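Local coordinates for EAL domain protein (PDB 6IJ2), which hydrolyses cyclic dinucleotides such as c-di-GMP and cGAMP as a phosphodiesterase of the EAL family, and is captured here with the linear product 5'-pGpG, at residues D23-M28 with R49-E54; E133-V138 with G166-A171. The protein carries 1 engineered substitution. One frame throughout, in Å; residues are numbered along the deposited sequence.

Interaction 1 (D23-M28 with R49-E54); sequences DFDFTM and RGLNNE. With nucleotides of chain B.
Thr27 of strand 27-35 and Arg49 of strand 41-49 form an antiparallel hydrogen-bonded pair: Thr27 N reaches Arg49 O at 2.8 Å, and Arg49 N reaches Thr27 O at 2.9 Å. Gly50 to Asn53 then make a type I turn, closed by Asn53 N on Gly50 O, and Leu51 on that turn reaches back over the residues leading into Thr27. One of its methyls, CD2, lies 3.7 Å from Phe26 C; the other, CD1, touches Asp25 CB at 3.8 Å. A water joins the same two levels, donating to Asp25 O and accepting from Leu51 N. Phe26 has CG wedged between its backbone N and carbonyl carbon (chi1 58°), which carries the ring away from the turn toward Phe71 and Lys78; Lys78 also forms a salt bridge with Asp25 OD1. Thr27 sets CG2 against Gly50 O, and its OG1 is hydrogen-bonded to Glu245 OE2. Arg49, bent at chi2, sends its guanidinium to the nucleotide: NH1 and NH2 each bond OP1 of G2 of chain B at 2.9 Å, with that oxygen at the edge of the group and near its plane. A single phosphate oxygen thus receives two N-H groups from one arginine, both bonds bent, near 139°, as expected when they converge on one atom. The arginine's positive charge probably offsets the negative charge of the phosphate.

Interaction 2 (E133-V138 with G166-A171); sequences ERVEDV and GLNLLA
In the EAL-domain barrel, the loop that leads from strand 125-129 into helix 139-151 packs here against the short helix 166-170, which follows strand 154-160. Asn168 carries the polar part of the contact. Its ND2 donates to Val135 O at 2.9 Å, moderately bent at 147°; the donor lies in the carbonyl plane on a lone pair, and the oxygen in turn sits almost within the amide plane of Asn168. With CG anti to the backbone N (chi1 -171°), the amide is held out from the helix toward the loop, and ND2 also rests 3.6 Å from Val135 CB. A water accepts from Val135 N at 3.0 Å and, weakly, from the same ND2, so the amide nitrogen spans both backbone polar groups of Val135, one directly and the other through solvent. Next to this bond is a small apolar patch. Leu169 offers a single methyl, CD2, to two valines: Val135 CG2 at 4.1 Å, the side chains crossing at about a right angle, and Val138 CG2 at 4.0 Å. The patch and the bond together hold the loop by the two residues Val135 and Val138, while Asp137 between them caps Asn139 N where the chain turns into its helix. The second subunit packs on both segments, with Arg134 against its Tyr164 and Asn168 against its Gly161. Behind the contact, Leu169 and Leu170 rest on Ile157 of strand 154-160, and Leu170 also meets Phe205 of helix 192-207.

In the fold
Both contacts belong to the one EAL domain and come in series along the chain, interaction 1 closing before interaction 2 opens. Their centres are 32 Å apart and their nearest atoms about 20 Å, so neither touches the other. Interaction 1 joins the first two strands of the sheet, which run antiparallel; interaction 2 joins connections that follow strands 125-129 and 154-160, whose residues Glu128, Asp158 and Asp159 bind calcium. The nucleotide is held directly at interaction 1, whereas the nearest atom of interaction 2 is about 13 Å from the bound nucleic acid, and this contact borders the second subunit. Contact with the bound dinucleotide and contact with the second subunit thus fall to separate parts of the same barrel.

Interaction 1 (D23-M28 with R49-E54)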
loop_
_atom_site.group_PDB
_atom_site.type_symbol
_atom_site.label_atom_id
_atom_site.label_comp_id
_atom_site.label_asym_id
_atom_site.label_seq_id
_atom_site.Cartn_x
_atom_site.Cartn_y
_atom_site.Cartn_z
ATOM N N ASP A 23 -28.389 1.606 -19.651
ATOM C CA ASP A 23 -28.603 2.529 -20.761
ATOM C C ASP A 23 -27.435 2.554 -21.736
ATOM O O ASP A 23 -27.458 3.339 -22.693
ATOM C CB ASP A 23 -28.853 3.945 -20.241
ATOM C CG ASP A 23 -27.567 4.691 -19.951
ATOM O OD1 ASP A 23 -26.769 4.205 -19.122
ATOM O OD2 ASP A 23 -27.345 5.753 -20.568
ATOM N N PHE A 24 -26.416 1.732 -21.507
ATOM C CA PHE A 24 -25.287 1.601 -22.411
ATOM C C PHE A 24 -24.955 0.124 -22.543
ATOM O O PHE A 24 -25.319 -0.689 -21.690
ATOM C CB PHE A 24 -24.062 2.381 -21.908
ATOM C CG PHE A 24 -23.585 1.947 -20.547
ATOM C CD1 PHE A 24 -24.128 2.502 -19.398
ATOM C CD2 PHE A 24 -22.601 0.985 -20.416
ATOM C CE1 PHE A 24 -23.694 2.102 -18.144
ATOM C CE2 PHE A 24 -22.162 0.581 -19.162
ATOM C CZ PHE A 24 -22.712 1.142 -18.027
ATOM N N ASP A 25 -24.275 -0.221 -23.611
ATOM C CA ASP A 25 -23.805 -1.581 -23.856
ATOM C C ASP A 25 -22.274 -1.524 -24.014
ATOM O O ASP A 25 -21.714 -0.474 -24.182
ATOM C CB ASP A 25 -24.464 -2.221 -25.071
ATOM C CG ASP A 25 -24.536 -3.735 -24.963
ATOM O OD1 ASP A 25 -24.257 -4.286 -23.903
ATOM O OD2 ASP A 25 -24.890 -4.391 -25.937
ATOM N N PHE A 26 -21.623 -2.677 -24.013
ATOM C CA PHE A 26 -20.168 -2.781 -24.059
ATOM C C PHE A 26 -19.825 -4.243 -24.305
ATOM O O PHE A 26 -20.705 -5.107 -24.333
ATOM C CB PHE A 26 -19.524 -2.278 -22.762
ATOM C CG PHE A 26 -19.996 -3.012 -21.544
ATOM C CD1 PHE A 26 -21.183 -2.657 -20.923
ATOM C CD2 PHE A 26 -19.265 -4.066 -21.030
ATOM C CE1 PHE A 26 -21.632 -3.346 -19.816
ATOM C CE2 PHE A 26 -19.705 -4.751 -19.915
ATOM C CZ PHE A 26 -20.893 -4.394 -19.312
ATOM N N THR A 27 -18.539 -4.513 -24.482
ATOM C CA THR A 27 -18.087 -5.888 -24.670
ATOM C C THR A 27 -16.718 -6.012 -24.009
ATOM O O THR A 27 -16.344 -5.172 -23.186
ATOM C CB THR A 27 -18.105 -6.264 -26.166
ATOM O OG1 THR A 27 -17.823 -7.659 -26.322
ATOM C CG2 THR A 27 -17.092 -5.453 -26.953
ATOM N N MET A 28 -15.971 -7.053 -24.370
ATOM C CA MET A 28 -14.720 -7.373 -23.704
ATOM C C MET A 28 -13.575 -7.489 -24.695
ATOM O O MET A 28 -13.750 -7.928 -25.834
ATOM C CB MET A 28 -14.813 -8.681 -22.916
ATOM C CG MET A 28 -15.724 -8.638 -21.718
ATOM S SD MET A 28 -15.059 -7.616 -20.378
ATOM C CE MET A 28 -16.611 -7.229 -19.579
ATOM N N ARG A 49 -14.607 -2.920 -22.825
ATOM C CA ARG A 49 -14.432 -2.067 -23.991
ATOM C C ARG A 49 -15.804 -1.653 -24.490
ATOM O O ARG A 49 -16.792 -2.356 -24.272
ATOM C CB ARG A 49 -13.692 -2.775 -25.141
ATOM C CG ARG A 49 -12.245 -3.141 -24.854
ATOM C CD ARG A 49 -11.391 -1.893 -24.671
ATOM N NE ARG A 49 -9.992 -2.239 -24.454
ATOM C CZ ARG A 49 -9.456 -2.424 -23.252
ATOM N NH1 ARG A 49 -8.174 -2.746 -23.125
ATOM N NH2 ARG A 49 -10.210 -2.299 -22.175
ATOM N N GLY A 50 -15.857 -0.511 -25.163
ATOM C CA GLY A 50 -17.074 -0.121 -25.843
ATOM C C GLY A 50 -17.360 -1.035 -27.022
ATOM O O GLY A 50 -16.531 -1.845 -27.440
ATOM N N LEU A 51 -18.568 -0.893 -27.578
ATOM C CA LEU A 51 -18.959 -1.738 -28.704
ATOM C C LEU A 51 -18.110 -1.467 -29.942
ATOM O O LEU A 51 -17.973 -2.345 -30.803
ATOM C CB LEU A 51 -20.446 -1.538 -29.028
ATOM C CG LEU A 51 -21.417 -2.116 -27.993
ATOM C CD1 LEU A 51 -22.857 -1.949 -28.454
ATOM C CD2 LEU A 51 -21.095 -3.581 -27.687
ATOM N N ASN A 52 -17.549 -0.264 -30.058
ATOM C CA ASN A 52 -16.636 0.094 -31.138
ATOM C C ASN A 52 -15.193 0.206 -30.647
ATOM O O ASN A 52 -14.427 1.039 -31.137
ATOM C CB ASN A 52 -17.079 1.399 -31.796
ATOM C CG ASN A 52 -18.416 1.272 -32.502
ATOM O OD1 ASN A 52 -18.470 1.134 -33.721
ATOM N ND2 ASN A 52 -19.503 1.314 -31.735
ATOM N N ASN A 53 -14.827 -0.622 -29.664
ATOM C CA ASN A 53 -13.494 -0.647 -29.061
ATOM C C ASN A 53 -13.163 0.657 -28.335
ATOM O O ASN A 53 -11.994 1.026 -28.211
ATOM C CB ASN A 53 -12.410 -0.974 -30.098
ATOM C CG ASN A 53 -11.137 -1.513 -29.467
ATOM O OD1 ASN A 53 -11.160 -2.057 -28.360
ATOM N ND2 ASN A 53 -10.017 -1.362 -30.167
ATOM N N GLU A 54 -14.176 1.365 -27.839
ATOM C CA GLU A 54 -13.904 2.490 -26.955
ATOM C C GLU A 54 -13.193 2.001 -25.694
ATOM O O GLU A 54 -13.282 0.831 -25.313
ATOM C CB GLU A 54 -15.195 3.221 -26.585
ATOM C CG GLU A 54 -15.892 3.930 -27.747
ATOM C CD GLU A 54 -16.935 3.067 -28.434
ATOM O OE1 GLU A 54 -16.840 1.825 -28.352
ATOM O OE2 GLU A 54 -17.855 3.633 -29.060
ATOM P P G B 2 -7.613 -0.933 -19.644
ATOM O OP1 G B 2 -7.996 -2.137 -20.296
ATOM O OP2 G B 2 -7.790 0.319 -20.302
ATOM O "O5'" G B 2 -8.325 -0.830 -18.241
ATOM C "C5'" G B 2 -8.368 0.387 -17.507
ATOM C "C4'" G B 2 -8.920 0.131 -16.133
ATOM O "O4'" G B 2 -10.240 -0.435 -16.250
ATOM C "C3'" G B 2 -8.119 -0.845 -15.271
ATOM O "O3'" G B 2 -7.992 -0.396 -13.935
ATOM C "C2'" G B 2 -8.981 -2.097 -15.265
ATOM O "O2'" G B 2 -8.879 -2.907 -14.125
ATOM C "C1'" G B 2 -10.376 -1.494 -15.354
ATOM N N9 G B 2 -11.306 -2.453 -15.919
ATOM C C8 G B 2 -11.257 -3.018 -17.165
ATOM N N7 G B 2 -12.192 -3.901 -17.364
ATOM C C5 G B 2 -12.883 -3.940 -16.168
ATOM C C6 G B 2 -14.001 -4.713 -15.779
ATOM O O6 G B 2 -14.607 -5.558 -16.426
ATOM N N1 G B 2 -14.392 -4.431 -14.481
ATOM C C2 G B 2 -13.778 -3.529 -13.656
ATOM N N2 G B 2 -14.296 -3.405 -12.434
ATOM N N3 G B 2 -12.746 -2.790 -14.010
ATOM C C4 G B 2 -12.351 -3.045 -15.268
HETATM O O HOH W 1 -20.343 0.980 -26.342
#

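Interaction 2 (E133-V138 with G166-A171)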
loop_
_atom_site.group_PDB
_atom_site.type_symbol
_atom_site.label_atom_id
_atom_site.label_comp_id
_atom_site.label_asym_id
_atom_site.label_seq_id
_atom_site.Cartn_x
_atom_site.Cartn_y
_atom_site.Cartn_z
ATOM N N GLU A 133 -11.428 1.740 -1.299
ATOM C CA GLU A 133 -10.846 2.823 -0.519
ATOM C C GLU A 133 -9.891 2.205 0.497
ATOM O O GLU A 133 -9.624 0.998 0.468
ATOM C CB GLU A 133 -11.935 3.678 0.145
ATOM C CG GLU A 133 -12.556 3.056 1.385
ATOM C CD GLU A 133 -13.943 2.506 1.135
ATOM O OE1 GLU A 133 -14.860 3.306 0.854
ATOM O OE2 GLU A 133 -14.113 1.271 1.212
ATOM N N ARG A 134 -9.365 3.041 1.392
ATOM C CA ARG A 134 -8.484 2.560 2.447
ATOM C C ARG A 134 -9.178 1.488 3.275
ATOM O O ARG A 134 -10.327 1.653 3.697
ATOM C CB ARG A 134 -8.050 3.719 3.346
ATOM C CG ARG A 134 -7.333 4.837 2.622
ATOM C CD ARG A 134 -7.341 6.123 3.452
ATOM N NE ARG A 134 -6.414 6.081 4.578
ATOM C CZ ARG A 134 -6.295 7.052 5.481
ATOM N NH1 ARG A 134 -7.056 8.135 5.394
ATOM N NH2 ARG A 134 -5.421 6.938 6.474
ATOM N N VAL A 135 -8.464 0.392 3.514
ATOM C CA VAL A 135 -9.000 -0.769 4.211
ATOM C C VAL A 135 -8.669 -0.609 5.692
ATOM O O VAL A 135 -7.578 -0.963 6.143
ATOM C CB VAL A 135 -8.436 -2.074 3.644
ATOM C CG1 VAL A 135 -9.081 -3.271 4.320
ATOM C CG2 VAL A 135 -8.640 -2.122 2.134
ATOM N N GLU A 136 -9.618 -0.066 6.453
ATOM C CA GLU A 136 -9.457 -0.033 7.902
ATOM C C GLU A 136 -9.896 -1.356 8.520
ATOM O O GLU A 136 -9.178 -1.935 9.343
ATOM C CB GLU A 136 -10.242 1.138 8.498
ATOM C CG GLU A 136 -9.765 2.507 8.028
ATOM C CD GLU A 136 -10.555 3.659 8.637
ATOM O OE1 GLU A 136 -11.565 3.402 9.329
ATOM O OE2 GLU A 136 -10.161 4.826 8.421
ATOM N N ASP A 137 -11.071 -1.849 8.132
ATOM C CA ASP A 137 -11.565 -3.159 8.552
ATOM C C ASP A 137 -11.377 -4.118 7.380
ATOM O O ASP A 137 -12.139 -4.095 6.412
ATOM C CB ASP A 137 -13.024 -3.083 8.993
ATOM C CG ASP A 137 -13.522 -4.386 9.595
ATOM O OD1 ASP A 137 -12.749 -5.364 9.627
ATOM O OD2 ASP A 137 -14.687 -4.431 10.044
ATOM N N VAL A 138 -10.349 -4.965 7.475
ATOM C CA VAL A 138 -10.039 -5.911 6.411
ATOM C C VAL A 138 -11.056 -7.036 6.306
ATOM O O VAL A 138 -11.058 -7.761 5.306
ATOM C CB VAL A 138 -8.619 -6.473 6.639
ATOM C CG1 VAL A 138 -8.635 -7.551 7.720
ATOM C CG2 VAL A 138 -8.006 -6.976 5.338
ATOM N N GLY A 166 -1.150 -3.231 -0.325
ATOM C CA GLY A 166 -1.333 -4.659 -0.519
ATOM C C GLY A 166 -0.832 -5.480 0.648
ATOM O O GLY A 166 -1.366 -6.556 0.925
ATOM N N LEU A 167 0.193 -4.990 1.362
ATOM C CA LEU A 167 0.640 -5.724 2.543
ATOM C C LEU A 167 -0.435 -5.739 3.612
ATOM O O LEU A 167 -0.550 -6.717 4.359
ATOM C CB LEU A 167 1.944 -5.132 3.096
ATOM C CG LEU A 167 3.167 -5.449 2.225
ATOM C CD1 LEU A 167 4.428 -4.813 2.823
ATOM C CD2 LEU A 167 3.349 -6.969 2.034
ATOM N N ASN A 168 -1.230 -4.670 3.692
ATOM C CA ASN A 168 -2.360 -4.627 4.613
ATOM C C ASN A 168 -3.310 -5.795 4.360
ATOM O O ASN A 168 -3.875 -6.372 5.296
ATOM C CB ASN A 168 -3.077 -3.287 4.444
ATOM C CG ASN A 168 -4.142 -3.037 5.490
ATOM O OD1 ASN A 168 -4.062 -3.521 6.617
ATOM N ND2 ASN A 168 -5.148 -2.256 5.118
ATOM N N LEU A 169 -3.499 -6.153 3.100
ATOM C CA LEU A 169 -4.377 -7.275 2.780
ATOM C C LEU A 169 -3.713 -8.602 3.122
ATOM O O LEU A 169 -4.289 -9.428 3.844
ATOM C CB LEU A 169 -4.751 -7.215 1.306
ATOM C CG LEU A 169 -5.509 -5.949 0.898
ATOM C CD1 LEU A 169 -5.884 -5.994 -0.575
ATOM C CD2 LEU A 169 -6.750 -5.786 1.757
ATOM N N LEU A 170 -2.485 -8.810 2.629
ATOM C CA LEU A 170 -1.791 -10.091 2.773
ATOM C C LEU A 170 -1.583 -10.492 4.223
ATOM O O LEU A 170 -1.402 -11.685 4.500
ATOM C CB LEU A 170 -0.428 -10.035 2.090
ATOM C CG LEU A 170 -0.468 -9.942 0.579
ATOM C CD1 LEU A 170 0.941 -9.894 0.033
ATOM C CD2 LEU A 170 -1.199 -11.162 0.074
ATOM N N ALA A 171 -1.570 -9.529 5.147
ATOM C CA ALA A 171 -1.396 -9.857 6.560
ATOM C C ALA A 171 -2.566 -10.669 7.096
ATOM O O ALA A 171 -2.393 -11.469 8.023
ATOM C CB ALA A 171 -1.210 -8.578 7.388
HETATM O O HOH W 2 -5.687 -0.091 2.478
#